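Local coordinates for HIAXHD3 (Humicola insolens, PDB 3ZXK), which probably removes arabinofuranosyl side chains from arabinoxylan as an exo-acting arabinofuranosidase of family GH43, engineered to show endo-xylanase activity as well, at residues H133-Y141 against A166-Q175; G395-R406 against T506-T517. One frame throughout, in Å; residues are numbered along the deposited sequence. Where two conformers were deposited one is given.

Following the chain from the N terminus, residues 133-141 meet 166-175 first, so interaction 1 closes a loop of 24 intervening residues. It joins two neighbouring four-stranded sheets, adjacent blades of the five-bladed beta-propeller expected of the GH43 catalytic part. Interaction 2 begins much later and spans 99 residues between 395-406 and 506-517, pairing two strands in one of the two sheets of a concanavalin A-like beta sandwich. The two loops follow in series, neither nesting nor crossing. Their centres lie about 37 Å apart and their nearest atoms about 18 Å, so they do not touch: one ties blade to blade, the other strand to strand within the C-terminal domain.

Interaction 1 (H133-Y141 against A166-Q175); sequences HTATIDNCY and AQLSPDGTRQ
N139 and Y141 both donate to one acceptor, the side-chain oxygen of Q175. N139 ND2 reaches Q175 OE1 at 2.9 Å with an N-H...O angle of 169°, and the amide planes stand 75° apart. Y141 OH donates to Q175 OE1 at 2.7 Å. Each donor lies in the carbonyl plane on a lone pair, and the tyrosine ring is nearly coplanar with the glutamine amide; two in-plane bonds to OE1 restrain the turn of that amide. Q175 has CG anti to its backbone N (chi1 179°) and an extended chain, which carries OE1 across to the ring edge.

These residues join successive blades of the GH43 beta-propeller: I137 ends the outermost strand of the sheet 87-137, while A166 and Q175 belong to paired strands of the sheet 145-183.

Van der Waals contacts fill the rest: A135 CB on T173 CB at 3.6 Å and I137 CD1 on L168 CD2 at 4.3 Å, while I137 CG1 lies 3.5 Å from the carbonyl oxygen T173 O. A166 CB lies obliquely to the Y141 ring.

Between the backbones, a water donates to T136 O and T173 O. Beside the type I turn S169-G172, D171 OD1 accepts from S169 OG and, in an Asx turn, from T173 N, and also from T173 OG1 at 2.7 Å. The neighbouring C140 is joined to C102 by a disulfide.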
loop_
_atom_site.group_PDB
_atom_site.type_symbol
_atom_site.label_atom_id
_atom_site.label_comp_id
_atom_site.label_asym_id
_atom_site.label_seq_id
_atom_site.Cartn_x
_atom_site.Cartn_y
_atom_site.Cartn_z
ATOM N N HIS A 133 2.097 -11.225 16.340
ATOM C CA HIS A 133 1.454 -12.382 15.730
ATOM C C HIS A 133 0.728 -13.184 16.803
ATOM O O HIS A 133 1.339 -13.628 17.777
ATOM C CB HIS A 133 2.517 -13.211 15.048
ATOM C CG HIS A 133 1.992 -14.452 14.407
ATOM N ND1 HIS A 133 2.646 -15.628 14.466
ATOM C CD2 HIS A 133 0.816 -14.685 13.720
ATOM C CE1 HIS A 133 1.937 -16.566 13.819
ATOM N NE2 HIS A 133 0.811 -15.994 13.366
ATOM N N THR A 134 -0.571 -13.365 16.625
ATOM C CA THR A 134 -1.430 -13.874 17.683
ATOM C C THR A 134 -1.949 -15.287 17.361
ATOM O O THR A 134 -2.136 -16.118 18.259
ATOM C CB THR A 134 -2.580 -12.854 17.955
ATOM O OG1 THR A 134 -2.023 -11.597 18.378
ATOM C CG2 THR A 134 -3.586 -13.366 18.988
ATOM N N ALA A 135 -2.178 -15.571 16.090
ATOM C CA ALA A 135 -2.630 -16.914 15.716
ATOM C C ALA A 135 -2.394 -17.180 14.252
ATOM O O ALA A 135 -2.129 -16.245 13.467
ATOM C CB ALA A 135 -4.107 -17.122 16.083
ATOM N N THR A 136 -2.444 -18.464 13.896
ATOM C CA THR A 136 -2.448 -18.873 12.511
ATOM C C THR A 136 -3.609 -19.874 12.423
ATOM O O THR A 136 -3.742 -20.763 13.272
ATOM C CB THR A 136 -1.103 -19.536 12.079
ATOM O OG1 THR A 136 -0.013 -18.629 12.296
ATOM C CG2 THR A 136 -1.132 -19.950 10.600
ATOM N N ILE A 137 -4.458 -19.703 11.417
ATOM C CA ILE A 137 -5.580 -20.594 11.147
ATOM C C ILE A 137 -5.260 -21.379 9.861
ATOM O O ILE A 137 -4.870 -20.784 8.859
ATOM C CB ILE A 137 -6.881 -19.761 11.007
ATOM C CG1 ILE A 137 -7.346 -19.241 12.382
ATOM C CG2 ILE A 137 -7.987 -20.579 10.361
ATOM C CD1 ILE A 137 -8.400 -18.141 12.319
ATOM N N ASP A 138 -5.451 -22.703 9.879
ATOM C CA ASP A 138 -5.093 -23.581 8.752
ATOM C C ASP A 138 -6.256 -23.720 7.756
ATOM O O ASP A 138 -6.656 -24.835 7.372
ATOM C CB ASP A 138 -4.686 -24.986 9.255
ATOM C CG ASP A 138 -3.309 -25.017 9.932
ATOM O OD1 ASP A 138 -2.464 -24.131 9.663
ATOM O OD2 ASP A 138 -3.064 -25.967 10.729
ATOM N N ASN A 139 -6.842 -22.589 7.394
ATOM C CA ASN A 139 -7.779 -22.507 6.285
ATOM C C ASN A 139 -7.395 -21.219 5.588
ATOM O O ASN A 139 -6.899 -20.303 6.241
ATOM C CB ASN A 139 -9.215 -22.435 6.797
ATOM C CG ASN A 139 -10.248 -22.675 5.699
ATOM O OD1 ASN A 139 -9.916 -23.001 4.546
ATOM N ND2 ASN A 139 -11.514 -22.532 6.057
ATOM N N CYS A 140 -7.551 -21.157 4.274
ATOM C CA CYS A 140 -7.223 -19.917 3.591
ATOM C C CYS A 140 -8.475 -19.082 3.434
ATOM O O CYS A 140 -9.397 -19.461 2.699
ATOM C CB CYS A 140 -6.551 -20.116 2.236
ATOM S SG CYS A 140 -6.230 -18.484 1.488
ATOM N N TYR A 141 -8.508 -17.962 4.146
ATOM C CA TYR A 141 -9.601 -17.035 4.003
ATOM C C TYR A 141 -9.207 -16.037 2.926
ATOM O O TYR A 141 -8.898 -14.882 3.225
ATOM C CB TYR A 141 -9.864 -16.335 5.323
ATOM C CG TYR A 141 -10.320 -17.244 6.449
ATOM C CD1 TYR A 141 -10.993 -18.464 6.197
ATOM C CD2 TYR A 141 -10.122 -16.860 7.770
ATOM C CE1 TYR A 141 -11.435 -19.260 7.246
ATOM C CE2 TYR A 141 -10.560 -17.657 8.817
ATOM C CZ TYR A 141 -11.193 -18.858 8.554
ATOM O OH TYR A 141 -11.600 -19.617 9.623
ATOM N N ALA A 166 -17.071 -18.078 7.858
ATOM C CA ALA A 166 -16.538 -18.790 9.013
ATOM C C ALA A 166 -16.911 -18.066 10.299
ATOM O O ALA A 166 -16.947 -16.816 10.356
ATOM C CB ALA A 166 -15.015 -18.869 8.948
ATOM N N GLN A 167 -17.209 -18.853 11.325
ATOM C CA GLN A 167 -17.348 -18.347 12.678
ATOM C C GLN A 167 -16.057 -18.652 13.427
ATOM O O GLN A 167 -15.552 -19.772 13.343
ATOM C CB GLN A 167 -18.522 -19.023 13.373
ATOM C CG GLN A 167 -18.758 -18.463 14.761
ATOM C CD GLN A 167 -19.915 -19.112 15.498
ATOM O OE1 GLN A 167 -20.902 -19.516 14.897
ATOM N NE2 GLN A 167 -19.813 -19.174 16.810
ATOM N N LEU A 168 -15.509 -17.655 14.116
ATOM C CA LEU A 168 -14.312 -17.870 14.920
ATOM C C LEU A 168 -14.617 -18.107 16.386
ATOM O O LEU A 168 -15.722 -17.847 16.849
ATOM C CB LEU A 168 -13.389 -16.662 14.792
ATOM C CG LEU A 168 -13.122 -16.173 13.375
ATOM C CD1 LEU A 168 -12.064 -15.112 13.489
ATOM C CD2 LEU A 168 -12.642 -17.300 12.475
ATOM N N SER A 169 -13.619 -18.639 17.093
ATOM C CA SER A 169 -13.736 -18.837 18.522
ATOM C C SER A 169 -13.825 -17.470 19.245
ATOM O O SER A 169 -13.490 -16.416 18.669
ATOM C CB SER A 169 -12.527 -19.628 19.035
ATOM O OG SER A 169 -11.328 -18.957 18.703
ATOM N N PRO A 170 -14.277 -17.479 20.506
ATOM C CA PRO A 170 -14.394 -16.194 21.200
ATOM C C PRO A 170 -13.112 -15.342 21.185
ATOM O O PRO A 170 -13.212 -14.107 21.095
ATOM C CB PRO A 170 -14.811 -16.610 22.619
ATOM C CG PRO A 170 -15.611 -17.869 22.400
ATOM C CD PRO A 170 -14.982 -18.565 21.223
ATOM N N ASP A 171 -11.930 -15.963 21.300
ATOM C CA ASP A 171 -10.683 -15.190 21.254
ATOM C C ASP A 171 -10.174 -14.851 19.832
ATOM O O ASP A 171 -9.150 -14.190 19.686
ATOM C CB ASP A 171 -9.577 -15.839 22.112
ATOM C CG ASP A 171 -9.091 -17.160 21.566
ATOM O OD1 ASP A 171 -9.483 -17.554 20.431
ATOM O OD2 ASP A 171 -8.323 -17.843 22.293
ATOM N N GLY A 172 -10.900 -15.304 18.807
ATOM C CA GLY A 172 -10.566 -15.003 17.419
ATOM C C GLY A 172 -9.448 -15.850 16.846
ATOM O O GLY A 172 -8.969 -15.586 15.735
ATOM N N THR A 173 -8.981 -16.845 17.604
ATOM C CA THR A 173 -7.757 -17.577 17.178
ATOM C C THR A 173 -7.985 -18.879 16.433
ATOM O O THR A 173 -7.031 -19.410 15.874
ATOM C CB THR A 173 -6.787 -17.849 18.346
ATOM O OG1 THR A 173 -7.418 -18.783 19.234
ATOM C CG2 THR A 173 -6.435 -16.541 19.076
ATOM N N ARG A 174 -9.216 -19.392 16.425
ATOM C CA ARG A 174 -9.526 -20.668 15.824
ATOM C C ARG A 174 -10.811 -20.562 15.006
ATOM O O ARG A 174 -11.714 -19.787 15.330
ATOM C CB ARG A 174 -9.770 -21.722 16.909
ATOM C CG ARG A 174 -8.537 -22.052 17.747
ATOM C CD ARG A 174 -8.861 -23.071 18.844
ATOM N NE ARG A 174 -10.001 -22.691 19.695
ATOM C CZ ARG A 174 -11.227 -23.220 19.607
ATOM N NH1 ARG A 174 -11.510 -24.165 18.709
ATOM N NH2 ARG A 174 -12.185 -22.807 20.419
ATOM N N GLN A 175 -10.912 -21.393 13.979
ATOM C CA GLN A 175 -12.186 -21.544 13.293
ATOM C C GLN A 175 -13.093 -22.501 14.070
ATOM O O GLN A 175 -12.664 -23.609 14.426
ATOM C CB GLN A 175 -11.907 -22.098 11.921
ATOM C CG GLN A 175 -13.117 -22.340 11.063
ATOM C CD GLN A 175 -12.716 -22.851 9.699
ATOM O OE1 GLN A 175 -12.196 -22.106 8.866
ATOM N NE2 GLN A 175 -12.917 -24.138 9.482
HETATM O O HOH W 1 -5.905 -21.638 14.830
#

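Interaction 2 (G395-R406 against T506-T517); sequences GDRAGAVLFRDR and TGYRFGVFNFST
R404 lies over one face of the Y508 ring, its chain crossing the tyrosine side chain at about a right angle: CD sits 3.8 Å from the ring centroid and 17° off the normal, a CH-pi contact. The extended arginine then delivers NE to T506 O at 2.7 Å, in the carbonyl plane. L402 CG approaches Y508 CD1 obliquely at 3.5 Å, while at the ring edge Y508 OH donates to R406 O at 2.7 Å. The tyrosine is thus held over one face by R404 and at its hydroxyl by R406 O, with L402 obliquely against it; T499 N is a further partner of the hydroxyl.

Farther along, F513 folds back over the partner strand. Its CG stands between the backbone N and carbonyl carbon (chi1 67°), which lays one ring face on G399, whose CA is 4.1 Å from the centroid. V401 CG1 meets F513 CD1 at 3.8 Å. F515 repeats the placement with R397 CB over its face, and T517 CG2 covers a face of the R397 guanidinium, which also makes a cation-pi contact with W413.

The two strands that carry these groups are antiparallel, 4.6 Å apart at closest approach and at 151°. Four hydrogen-bonded pairs, from R397/F515 to F403/R509, each contribute two backbone bonds.

In the concanavalin A-like sandwich, strand 406-415 flanks 396-403 and strand 372-375 flanks 509-516. On the face opposite F513 and F515, A398, A400, F510 and V512 pack onto strands 380-388, 457-464 and 523-533 of the second sheet.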
loop_
_atom_site.group_PDB
_atom_site.type_symbol
_atom_site.label_atom_id
_atom_site.label_comp_id
_atom_site.label_asym_id
_atom_site.label_seq_id
_atom_site.Cartn_x
_atom_site.Cartn_y
_atom_site.Cartn_z
ATOM N N GLY A 395 32.789 -2.457 -6.822
ATOM C CA GLY A 395 31.658 -3.232 -7.306
ATOM C C GLY A 395 30.310 -2.789 -6.755
ATOM O O GLY A 395 29.294 -3.327 -7.139
ATOM N N ASP A 396 30.284 -1.814 -5.847
ATOM C CA ASP A 396 29.020 -1.384 -5.257
ATOM C C ASP A 396 28.202 -0.539 -6.231
ATOM O O ASP A 396 28.755 0.177 -7.101
ATOM C CB ASP A 396 29.238 -0.600 -3.966
ATOM C CG ASP A 396 29.743 -1.473 -2.793
ATOM O OD1 ASP A 396 29.849 -2.689 -2.972
ATOM O OD2 ASP A 396 30.084 -0.921 -1.718
ATOM N N ARG A 397 26.882 -0.686 -6.129
ATOM C CA ARG A 397 25.948 0.053 -6.947
ATOM C C ARG A 397 24.883 0.589 -5.979
ATOM O O ARG A 397 24.255 -0.175 -5.254
ATOM C CB ARG A 397 25.354 -0.871 -8.020
ATOM C CG ARG A 397 26.384 -1.468 -8.979
ATOM C CD ARG A 397 25.690 -2.209 -10.085
ATOM N NE ARG A 397 26.694 -2.698 -11.023
ATOM C CZ ARG A 397 26.440 -3.548 -12.015
ATOM N NH1 ARG A 397 25.184 -3.961 -12.213
ATOM N NH2 ARG A 397 27.422 -3.974 -12.816
ATOM N N ALA A 398 24.679 1.895 -5.955
ATOM C CA ALA A 398 23.687 2.469 -5.047
ATOM C C ALA A 398 22.945 3.591 -5.773
ATOM O O ALA A 398 23.482 4.144 -6.753
ATOM C CB ALA A 398 24.379 3.010 -3.809
ATOM N N GLY A 399 21.724 3.885 -5.357
ATOM C CA GLY A 399 21.008 5.009 -5.970
ATOM C C GLY A 399 19.525 5.108 -5.750
ATOM O O GLY A 399 18.970 4.502 -4.838
ATOM N N ALA A 400 18.898 5.874 -6.633
ATOM C CA ALA A 400 17.492 6.165 -6.557
ATOM C C ALA A 400 16.773 5.473 -7.714
ATOM O O ALA A 400 17.071 5.717 -8.883
ATOM C CB ALA A 400 17.249 7.679 -6.572
ATOM N N VAL A 401 15.869 4.564 -7.369
ATOM C CA VAL A 401 15.196 3.741 -8.323
ATOM C C VAL A 401 13.708 4.064 -8.416
ATOM O O VAL A 401 13.020 4.338 -7.406
ATOM C CB VAL A 401 15.452 2.236 -8.013
ATOM C CG1 VAL A 401 14.998 1.870 -6.565
ATOM C CG2 VAL A 401 14.807 1.309 -9.073
ATOM N N LEU A 402 13.232 4.058 -9.659
ATOM C CA LEU A 402 11.814 4.044 -9.982
ATOM C C LEU A 402 11.475 2.557 -10.017
ATOM O O LEU A 402 11.823 1.851 -10.988
ATOM C CB LEU A 402 11.591 4.705 -11.340
ATOM C CG LEU A 402 10.100 4.672 -11.670
ATOM C CD1 LEU A 402 9.321 5.721 -10.888
ATOM C CD2 LEU A 402 9.863 4.892 -13.140
ATOM N N PHE A 403 10.878 2.065 -8.921
ATOM C CA PHE A 403 10.864 0.636 -8.654
ATOM C C PHE A 403 9.526 -0.016 -8.962
ATOM O O PHE A 403 8.494 0.387 -8.462
ATOM C CB PHE A 403 11.255 0.365 -7.177
ATOM C CG PHE A 403 11.505 -1.093 -6.888
ATOM C CD1 PHE A 403 12.722 -1.703 -7.240
ATOM C CD2 PHE A 403 10.524 -1.870 -6.274
ATOM C CE1 PHE A 403 12.930 -3.067 -6.990
ATOM C CE2 PHE A 403 10.728 -3.231 -6.031
ATOM C CZ PHE A 403 11.933 -3.829 -6.383
ATOM N N ARG A 404 9.584 -1.050 -9.786
ATOM C CA ARG A 404 8.461 -1.916 -10.116
ATOM C C ARG A 404 9.044 -3.036 -10.990
ATOM O O ARG A 404 10.272 -3.187 -11.108
ATOM C CB ARG A 404 7.340 -1.147 -10.829
ATOM C CG ARG A 404 5.962 -1.718 -10.582
ATOM C CD ARG A 404 4.926 -1.164 -11.546
ATOM N NE ARG A 404 3.572 -1.635 -11.261
ATOM C CZ ARG A 404 2.843 -2.438 -12.046
ATOM N NH1 ARG A 404 3.336 -2.962 -13.168
ATOM N NH2 ARG A 404 1.588 -2.719 -11.705
ATOM N N ASP A 405 8.168 -3.805 -11.632
ATOM C CA ASP A 405 8.604 -4.902 -12.508
ATOM C C ASP A 405 9.286 -4.436 -13.814
ATOM O O ASP A 405 9.975 -5.226 -14.437
ATOM C CB ASP A 405 7.438 -5.836 -12.845
ATOM C CG ASP A 405 6.266 -5.122 -13.498
ATOM O OD1 ASP A 405 6.018 -3.936 -13.196
ATOM O OD2 ASP A 405 5.575 -5.780 -14.298
ATOM N N ARG A 406 9.062 -3.190 -14.233
ATOM C CA ARG A 406 9.881 -2.538 -15.280
ATOM C C ARG A 406 10.460 -1.299 -14.642
ATOM O O ARG A 406 9.737 -0.352 -14.353
ATOM C CB ARG A 406 9.040 -2.137 -16.496
ATOM C CG ARG A 406 9.890 -1.746 -17.708
ATOM C CD ARG A 406 9.182 -0.766 -18.613
ATOM N NE ARG A 406 8.157 -1.467 -19.386
ATOM C CZ ARG A 406 7.292 -0.873 -20.193
ATOM N NH1 ARG A 406 7.355 0.451 -20.373
ATOM N NH2 ARG A 406 6.391 -1.605 -20.835
ATOM N N THR A 506 1.064 -3.768 -7.331
ATOM C CA THR A 506 1.548 -2.556 -6.681
ATOM C C THR A 506 1.911 -1.494 -7.730
ATOM O O THR A 506 2.348 -1.828 -8.816
ATOM C CB THR A 506 2.810 -2.924 -5.869
ATOM O OG1 THR A 506 2.444 -3.929 -4.927
ATOM C CG2 THR A 506 3.395 -1.708 -5.101
ATOM N N GLY A 507 1.719 -0.223 -7.417
ATOM C CA GLY A 507 2.128 0.836 -8.327
ATOM C C GLY A 507 3.622 1.090 -8.318
ATOM O O GLY A 507 4.377 0.474 -7.550
ATOM N N TYR A 508 4.055 1.975 -9.219
ATOM C CA TYR A 508 5.431 2.419 -9.206
ATOM C C TYR A 508 5.780 3.091 -7.900
ATOM O O TYR A 508 4.970 3.890 -7.363
ATOM C CB TYR A 508 5.686 3.407 -10.338
ATOM C CG TYR A 508 6.120 2.716 -11.610
ATOM C CD1 TYR A 508 7.455 2.361 -11.814
ATOM C CD2 TYR A 508 5.196 2.379 -12.596
ATOM C CE1 TYR A 508 7.864 1.742 -12.988
ATOM C CE2 TYR A 508 5.593 1.730 -13.785
ATOM C CZ TYR A 508 6.941 1.398 -13.965
ATOM O OH TYR A 508 7.378 0.785 -15.108
ATOM N N ARG A 509 6.993 2.829 -7.421
ATOM C CA ARG A 509 7.476 3.474 -6.180
ATOM C C ARG A 509 8.795 4.209 -6.389
ATOM O O ARG A 509 9.515 3.955 -7.366
ATOM C CB ARG A 509 7.649 2.428 -5.055
ATOM C CG ARG A 509 6.319 1.874 -4.610
ATOM C CD ARG A 509 6.511 0.988 -3.418
ATOM N NE ARG A 509 5.206 0.649 -2.858
ATOM C CZ ARG A 509 5.014 0.253 -1.602
ATOM N NH1 ARG A 509 6.056 0.147 -0.773
ATOM N NH2 ARG A 509 3.805 -0.030 -1.177
ATOM N N PHE A 510 9.091 5.118 -5.455
ATOM C CA PHE A 510 10.426 5.702 -5.305
ATOM C C PHE A 510 11.216 4.813 -4.336
ATOM O O PHE A 510 10.672 4.347 -3.325
ATOM C CB PHE A 510 10.391 7.104 -4.664
ATOM C CG PHE A 510 9.766 8.184 -5.510
ATOM C CD1 PHE A 510 10.120 8.380 -6.850
ATOM C CD2 PHE A 510 8.893 9.074 -4.917
ATOM C CE1 PHE A 510 9.557 9.424 -7.583
ATOM C CE2 PHE A 510 8.324 10.123 -5.641
ATOM C CZ PHE A 510 8.658 10.288 -6.974
ATOM N N GLY A 511 12.479 4.558 -4.632
ATOM C CA GLY A 511 13.288 3.784 -3.718
ATOM C C GLY A 511 14.746 4.135 -3.715
ATOM O O GLY A 511 15.245 4.798 -4.620
ATOM N N VAL A 512 15.428 3.685 -2.663
ATOM C CA VAL A 512 16.877 3.817 -2.561
ATOM C C VAL A 512 17.449 2.420 -2.312
ATOM O O VAL A 512 16.875 1.634 -1.543
ATOM C CB VAL A 512 17.304 4.842 -1.481
ATOM C CG1 VAL A 512 16.682 4.571 -0.115
ATOM C CG2 VAL A 512 18.828 4.957 -1.434
ATOM N N PHE A 513 18.531 2.097 -3.010
ATOM C CA PHE A 513 19.144 0.762 -2.940
ATOM C C PHE A 513 20.648 0.868 -2.767
ATOM O O PHE A 513 21.257 1.903 -3.058
ATOM C CB PHE A 513 18.826 -0.038 -4.205
ATOM C CG PHE A 513 19.461 0.522 -5.474
ATOM C CD1 PHE A 513 18.810 1.517 -6.212
ATOM C CD2 PHE A 513 20.718 0.084 -5.905
ATOM C CE1 PHE A 513 19.387 2.032 -7.365
ATOM C CE2 PHE A 513 21.279 0.579 -7.067
ATOM C CZ PHE A 513 20.628 1.576 -7.777
ATOM N N ASN A 514 21.239 -0.229 -2.342
ATOM C CA ASN A 514 22.681 -0.339 -2.243
ATOM C C ASN A 514 23.013 -1.832 -2.204
ATOM O O ASN A 514 22.579 -2.544 -1.309
ATOM C CB ASN A 514 23.198 0.373 -0.996
ATOM C CG ASN A 514 24.708 0.372 -0.941
ATOM O OD1 ASN A 514 25.362 0.274 -1.984
ATOM N ND2 ASN A 514 25.260 0.487 0.257
ATOM N N PHE A 515 23.727 -2.312 -3.225
ATOM C CA PHE A 515 24.171 -3.711 -3.257
ATOM C C PHE A 515 25.555 -3.803 -3.869
ATOM O O PHE A 515 26.099 -2.792 -4.349
ATOM C CB PHE A 515 23.160 -4.630 -3.978
ATOM C CG PHE A 515 22.967 -4.334 -5.440
ATOM C CD1 PHE A 515 22.015 -3.401 -5.858
ATOM C CD2 PHE A 515 23.712 -4.993 -6.403
ATOM C CE1 PHE A 515 21.833 -3.119 -7.208
ATOM C CE2 PHE A 515 23.540 -4.713 -7.759
ATOM C CZ PHE A 515 22.591 -3.792 -8.171
ATOM N N SER A 516 26.137 -5.002 -3.842
ATOM C CA SER A 516 27.440 -5.150 -4.480
ATOM C C SER A 516 27.505 -6.275 -5.464
ATOM O O SER A 516 26.793 -7.269 -5.382
ATOM C CB SER A 516 28.589 -5.287 -3.481
ATOM O OG SER A 516 29.851 -5.278 -4.163
ATOM N N THR A 517 28.336 -6.054 -6.472
ATOM C CA THR A 517 28.562 -7.089 -7.470
ATOM C C THR A 517 29.767 -7.972 -7.107
ATOM O O THR A 517 29.952 -9.013 -7.707
ATOM C CB THR A 517 28.742 -6.491 -8.865
ATOM O OG1 THR A 517 29.881 -5.626 -8.852
ATOM C CG2 THR A 517 27.487 -5.679 -9.254
HETATM O O HOH W 2 27.947 0.827 -1.011
HETATM O O HOH W 3 6.630 -1.021 -6.726
#